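Long-range contact in 455aa long hypothetical phospho-sugar mutase (Sulfolobus tokodaii, PDB 2F7L), which interconverts the 6-phosphate and 1-phosphate forms of glucosamine and of galactosamine, a magnesium-dependent step toward UDP-N-acetylglucosamine and UDP-N-acetylgalactosamine: residues K280-V285 / E319-G324. Sequence-based numbering, arbitrary orientation.
Sequences KIVTAV and ENALAG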
# COMPACT_ATOMS: atom_id res chain seq x y z
N LYS A 280 -5.17 -19.12 -4.26
CA LYS A 280 -5.61 -18.56 -3.01
C LYS A 280 -4.92 -17.22 -2.82
O LYS A 280 -3.70 -17.12 -2.98
CB LYS A 280 -5.21 -19.48 -1.88
CG LYS A 280 -5.51 -18.95 -0.51
CD LYS A 280 -4.64 -19.64 0.53
CE LYS A 280 -4.16 -21.00 0.04
NZ LYS A 280 -5.29 -21.80 -0.55
N ILE A 281 -5.70 -16.20 -2.47
CA ILE A 281 -5.18 -14.87 -2.26
C ILE A 281 -5.70 -14.31 -0.94
O ILE A 281 -6.67 -14.83 -0.39
CB ILE A 281 -5.57 -13.95 -3.44
CG1 ILE A 281 -7.09 -13.76 -3.49
CG2 ILE A 281 -5.08 -14.58 -4.76
CD1 ILE A 281 -7.63 -12.74 -2.53
N VAL A 282 -5.04 -13.27 -0.43
CA VAL A 282 -5.41 -12.62 0.83
C VAL A 282 -5.90 -11.22 0.51
O VAL A 282 -5.43 -10.59 -0.42
CB VAL A 282 -4.18 -12.48 1.76
CG1 VAL A 282 -4.56 -11.78 3.06
CG2 VAL A 282 -3.60 -13.84 2.05
N THR A 283 -6.88 -10.73 1.27
CA THR A 283 -7.35 -9.36 1.07
C THR A 283 -8.09 -8.88 2.31
O THR A 283 -8.57 -9.68 3.12
CB THR A 283 -8.25 -9.20 -0.17
OG1 THR A 283 -8.17 -7.85 -0.62
CG2 THR A 283 -9.70 -9.52 0.16
N ALA A 284 -8.16 -7.57 2.49
CA ALA A 284 -8.83 -7.02 3.65
C ALA A 284 -10.34 -6.89 3.46
O ALA A 284 -10.86 -6.69 2.35
CB ALA A 284 -8.22 -5.68 4.03
N VAL A 285 -11.04 -7.02 4.58
CA VAL A 285 -12.49 -6.93 4.63
C VAL A 285 -13.02 -5.63 4.04
O VAL A 285 -14.22 -5.46 3.91
CB VAL A 285 -12.97 -7.08 6.09
CG1 VAL A 285 -12.85 -8.55 6.52
CG2 VAL A 285 -12.14 -6.19 7.01
N GLU A 319 1.28 -17.80 4.61
CA GLU A 319 0.41 -18.85 4.11
C GLU A 319 0.70 -19.16 2.65
O GLU A 319 -0.15 -19.68 1.90
CB GLU A 319 -1.08 -18.49 4.36
CG GLU A 319 -1.79 -17.58 3.36
CD GLU A 319 -3.29 -17.41 3.70
OE1 GLU A 319 -3.62 -16.86 4.78
OE2 GLU A 319 -4.14 -17.84 2.89
N ASN A 320 1.92 -18.85 2.25
CA ASN A 320 2.39 -19.12 0.91
C ASN A 320 1.27 -18.92 -0.10
O ASN A 320 1.01 -19.78 -0.93
CB ASN A 320 2.88 -20.56 0.86
CG ASN A 320 3.56 -20.89 -0.44
OD1 ASN A 320 4.62 -20.34 -0.76
ND2 ASN A 320 2.95 -21.80 -1.21
N ALA A 321 0.62 -17.77 -0.02
CA ALA A 321 -0.49 -17.45 -0.90
C ALA A 321 -0.07 -17.10 -2.33
O ALA A 321 1.11 -16.90 -2.62
CB ALA A 321 -1.30 -16.31 -0.31
N LEU A 322 -1.04 -17.01 -3.22
CA LEU A 322 -0.75 -16.68 -4.61
C LEU A 322 -0.39 -15.21 -4.69
O LEU A 322 0.60 -14.86 -5.32
CB LEU A 322 -1.97 -16.95 -5.50
CG LEU A 322 -1.77 -16.70 -7.00
CD1 LEU A 322 -0.80 -17.74 -7.56
CD2 LEU A 322 -3.12 -16.77 -7.72
N ALA A 323 -1.20 -14.36 -4.07
CA ALA A 323 -0.98 -12.91 -4.07
C ALA A 323 -1.81 -12.28 -2.96
O ALA A 323 -2.53 -12.97 -2.23
CB ALA A 323 -1.37 -12.30 -5.41
N GLY A 324 -1.71 -10.96 -2.83
CA GLY A 324 -2.49 -10.26 -1.83
C GLY A 324 -2.75 -8.88 -2.37
O GLY A 324 -2.09 -8.47 -3.31
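Parallel strand pairing in an alpha/beta/alpha domain, with the second strand entered from a helix end, pairs strand 280-284 with strand 323-326, Val282 opposite Gly324, in the third domain of this phosphohexose mutase. Two backbone bonds start the pairing: Leu322 N gives its hydrogen to Lys280 O at 2.7 Å, nearly along the C=O axis, and Val282 N donates to Ala323 O at 3.1 Å. Beside the second bond, Gly324 CA lies 3.3 Å from Val282 O in a CA-H...O contact. On the face of Ile281 and Ala323, Ile281 CG2 packs against Leu322 CB at 4.0 Å. On the other face, Val282 CG2 meets Ala321 CB at 4.1 Å and Glu319 CD at 3.9 Å. Extended beyond CG, Glu319 crosses Lys280 obliquely and lays OE2 against its CD, but Lys280 NZ stays 5.4 Å from OE2, too far for a salt bridge; Glu319 OE1 instead forms one with Lys315. An alanine here would probably leave Lys315 without its carboxylate mate and take away the packing of CD on Val282 CG2. Helix 309-318, closed by a Schellman motif at Asn320, covers Val282 and Ala321; helix 259-272 packs on Ile281 and Leu322, and strand 301-305 flanks strand 280-284 on the side away from 323-326.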